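Local atomic coordinates of beta-glucanase (Bacteroides thetaiotaomicron, PDB entry 6EUG), a protein that probably hydrolyses O-glycosidic bonds, its GH43 domain acting as a beta-1,3-galactosidase in arabinogalactan breakdown and holding glucoimidazole in its pocket. Residues P163-L168 / G251-I256. Sequence-based numbering, arbitrary orientation.
Sequences PGAYPL and GKYIRI
P167 covers one face of the Y253 ring, and the backbone of A165 lies at its edge. P167 CA stands almost squarely above the ring, 3.8 Å from the centroid and 14° off the normal, a CH-pi contact. The pyrrolidine lies alongside the phenol, CG 3.6 Å from Y253 CE2. At the far end of the ring, Y253 OH donates to A165 O (2.8 Å), approaching tilted 31° from the carbonyl plane. This bond and the proline cover help to fix the tilt of the phenol. Y253 CG sits between its backbone N and carbonyl carbon (chi1 73°), which swings the ring against P167 and brings its hydroxyl to A165 O. At the other end of the same residue, L168 N gives a nearly straight bond to Y253 O (2.8 Å), so the loop grips Y253 by both hydroxyl and main chain.

In the five-bladed beta-propeller of the GH43 domain, 252-256 is an outermost strand of its four-stranded blade, paired with 236-242; the loop, which follows strand 154-159 of the preceding blade, packs beside this edge. A water extends the backbone link: it accepts from Y253 N and lies within bonding distance of Y166 O (2.9 Å) and G251 O (2.7 Å). A165 CB rests 3.9 Å from G251 O, where the chain turns a corner into the strand.

Further along the strand, R255 CD touches P167 CG at 3.8 Å. The guanidinium of R255 forms a salt bridge with E232 and bonds the carbonyls of I196 and A197, while R255 O receives N169 ND2. V202 of helix 200-205 touches the side chains of P167, Y253 and R255.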
ATOM      1  N   PRO A 163     -12.010  -5.652  14.836  1.00 17.17           N
ATOM      2  CA  PRO A 163     -12.203  -5.645  16.316  1.00 20.39           C
ATOM      3  C   PRO A 163     -12.664  -6.996  16.894  1.00 20.21           C
ATOM      4  O   PRO A 163     -13.541  -7.671  16.294  1.00 18.35           O
ATOM      5  CB  PRO A 163     -13.232  -4.523  16.533  1.00 23.85           C
ATOM      6  CG  PRO A 163     -13.929  -4.377  15.226  1.00 24.68           C
ATOM      7  CD  PRO A 163     -12.879  -4.651  14.178  1.00 18.14           C
ATOM      8  N   GLY A 164     -12.001  -7.413  17.987  1.00 18.97           N
ATOM      9  CA  GLY A 164     -12.318  -8.647  18.688  1.00 21.80           C
ATOM     10  C   GLY A 164     -11.750  -9.960  18.134  1.00 21.56           C
ATOM     11  O   GLY A 164     -11.912 -10.998  18.787  1.00 23.78           O
ATOM     12  N   ALA A 165     -11.097  -9.941  16.955  1.00 19.33           N
ATOM     13  CA  ALA A 165     -10.601 -11.175  16.307  1.00 20.25           C
ATOM     14  C   ALA A 165      -9.081 -11.334  16.469  1.00 19.41           C
ATOM     15  O   ALA A 165      -8.322 -10.358  16.326  1.00 19.32           O
ATOM     16  CB  ALA A 165     -10.974 -11.208  14.820  1.00 22.83           C
ATOM     17  N   TYR A 166      -8.660 -12.556  16.771  1.00 17.73           N
ATOM     18  CA  TYR A 166      -7.257 -12.931  16.794  1.00 18.48           C
ATOM     19  C   TYR A 166      -6.783 -13.376  15.402  1.00 17.46           C
ATOM     20  O   TYR A 166      -7.554 -13.912  14.611  1.00 17.83           O
ATOM     21  CB  TYR A 166      -7.014 -14.113  17.745  1.00 20.08           C
ATOM     22  CG  TYR A 166      -7.066 -13.806  19.208  1.00 22.44           C
ATOM     23  CD1 TYR A 166      -5.945 -13.276  19.872  1.00 25.69           C
ATOM     24  CD2 TYR A 166      -8.220 -14.051  19.945  1.00 29.76           C
ATOM     25  CE1 TYR A 166      -5.976 -12.992  21.242  1.00 29.19           C
ATOM     26  CE2 TYR A 166      -8.271 -13.775  21.311  1.00 37.39           C
ATOM     27  CZ  TYR A 166      -7.151 -13.243  21.949  1.00 35.11           C
ATOM     28  OH  TYR A 166      -7.227 -12.967  23.288  1.00 39.58           O
ATOM     29  N   PRO A 167      -5.485 -13.222  15.114  1.00 16.56           N
ATOM     30  CA  PRO A 167      -4.967 -13.757  13.856  1.00 17.01           C
ATOM     31  C   PRO A 167      -5.059 -15.291  13.847  1.00 19.77           C
ATOM     32  O   PRO A 167      -4.844 -15.930  14.901  1.00 17.85           O
ATOM     33  CB  PRO A 167      -3.479 -13.350  13.877  1.00 17.52           C
ATOM     34  CG  PRO A 167      -3.351 -12.351  14.954  1.00 17.35           C
ATOM     35  CD  PRO A 167      -4.423 -12.642  15.954  1.00 17.58           C
ATOM     36  N   LEU A 168      -5.363 -15.868  12.684  1.00 18.33           N
ATOM     37  CA  LEU A 168      -5.485 -17.324  12.526  1.00 19.20           C
ATOM     38  C   LEU A 168      -4.186 -18.035  12.934  1.00 19.43           C
ATOM     39  O   LEU A 168      -4.230 -19.142  13.433  1.00 21.98           O
ATOM     40  CB  LEU A 168      -5.873 -17.674  11.082  1.00 24.23           C
ATOM     41  CG  LEU A 168      -6.061 -19.109  10.640  1.00 35.19           C
ATOM     42  CD1 LEU A 168      -7.312 -19.695  11.269  1.00 45.31           C
ATOM     43  CD2 LEU A 168      -6.176 -19.099   9.116  1.00 42.99           C
ATOM     44  N   GLY A 251     -12.892 -11.184   9.218  1.00 19.51           N
ATOM     45  CA  GLY A 251     -12.339 -11.679  10.478  1.00 18.97           C
ATOM     46  C   GLY A 251     -11.173 -12.633  10.326  1.00 20.13           C
ATOM     47  O   GLY A 251     -10.482 -12.930  11.315  1.00 22.62           O
ATOM     48  N   LYS A 252     -10.945 -13.118   9.101  1.00 17.98           N
ATOM     49  CA  LYS A 252      -9.869 -14.062   8.831  1.00 16.67           C
ATOM     50  C   LYS A 252      -8.638 -13.252   8.407  1.00 16.16           C
ATOM     51  O   LYS A 252      -8.704 -12.481   7.425  1.00 17.11           O
ATOM     52  CB  LYS A 252     -10.290 -15.050   7.729  1.00 19.09           C
ATOM     53  CG  LYS A 252      -9.284 -16.142   7.435  1.00 21.91           C
ATOM     54  CD  LYS A 252      -9.578 -16.920   6.160  1.00 27.50           C
ATOM     55  CE  LYS A 252     -10.887 -17.657   6.202  1.00 29.60           C
ATOM     56  NZ  LYS A 252     -10.873 -18.728   5.153  1.00 31.00           N
ATOM     57  N   TYR A 253      -7.548 -13.389   9.163  1.00 15.64           N
ATOM     58  CA  TYR A 253      -6.294 -12.680   8.873  1.00 14.05           C
ATOM     59  C   TYR A 253      -5.090 -13.373   9.476  1.00 15.70           C
ATOM     60  O   TYR A 253      -5.247 -14.136  10.437  1.00 17.83           O
ATOM     61  CB  TYR A 253      -6.310 -11.222   9.352  1.00 13.34           C
ATOM     62  CG  TYR A 253      -6.216 -10.917  10.858  1.00 14.24           C
ATOM     63  CD1 TYR A 253      -7.296 -11.144  11.709  1.00 14.64           C
ATOM     64  CD2 TYR A 253      -5.050 -10.322  11.414  1.00 16.72           C
ATOM     65  CE1 TYR A 253      -7.231 -10.822  13.062  1.00 16.17           C
ATOM     66  CE2 TYR A 253      -4.969  -9.996  12.767  1.00 14.45           C
ATOM     67  CZ  TYR A 253      -6.057 -10.233  13.601  1.00 14.97           C
ATOM     68  OH  TYR A 253      -5.963  -9.899  14.953  1.00 16.07           O
ATOM     69  N   ILE A 254      -3.902 -13.058   8.929  1.00 15.30           N
ATOM     70  CA  ILE A 254      -2.613 -13.526   9.480  1.00 14.57           C
ATOM     71  C   ILE A 254      -1.691 -12.321   9.807  1.00 13.97           C
ATOM     72  O   ILE A 254      -1.897 -11.197   9.310  1.00 13.79           O
ATOM     73  CB  ILE A 254      -1.883 -14.547   8.572  1.00 15.76           C
ATOM     74  CG1 ILE A 254      -1.427 -13.927   7.223  1.00 17.62           C
ATOM     75  CG2 ILE A 254      -2.754 -15.781   8.399  1.00 16.11           C
ATOM     76  CD1 ILE A 254      -0.454 -14.757   6.398  1.00 19.00           C
ATOM     77  N   ARG A 255      -0.662 -12.582  10.608  1.00 13.93           N
ATOM     78  CA  ARG A 255       0.385 -11.605  10.906  1.00 14.30           C
ATOM     79  C   ARG A 255       1.743 -12.235  10.538  1.00 15.88           C
ATOM     80  O   ARG A 255       1.983 -13.425  10.802  1.00 17.22           O
ATOM     81  CB  ARG A 255       0.311 -11.146  12.380  1.00 14.88           C
ATOM     82  CG  ARG A 255       0.666 -12.176  13.446  1.00 15.75           C
ATOM     83  CD  ARG A 255       0.392 -11.663  14.858  1.00 15.37           C
ATOM     84  NE  ARG A 255       1.359 -10.669  15.351  1.00 15.15           N
ATOM     85  CZ  ARG A 255       2.443 -10.927  16.082  1.00 15.32           C
ATOM     86  NH1 ARG A 255       2.761 -12.164  16.433  1.00 17.17           N
ATOM     87  NH2 ARG A 255       3.193  -9.902  16.507  1.00 16.33           N
ATOM     88  N   ILE A 256       2.612 -11.451   9.904  1.00 15.27           N
ATOM     89  CA  ILE A 256       3.889 -11.946   9.406  1.00 15.74           C
ATOM     90  C   ILE A 256       5.013 -10.953   9.686  1.00 13.90           C
ATOM     91  O   ILE A 256       4.798  -9.730   9.802  1.00 15.03           O
ATOM     92  CB  ILE A 256       3.859 -12.306   7.893  1.00 15.46           C
ATOM     93  CG1 ILE A 256       3.398 -11.096   7.033  1.00 16.54           C
ATOM     94  CG2 ILE A 256       2.959 -13.523   7.642  1.00 16.65           C
ATOM     95  CD1 ILE A 256       3.545 -11.319   5.531  1.00 16.72           C
TER
HETATM   96  O   HOH W   1      -8.373 -14.457  11.912  1.00 19.41           O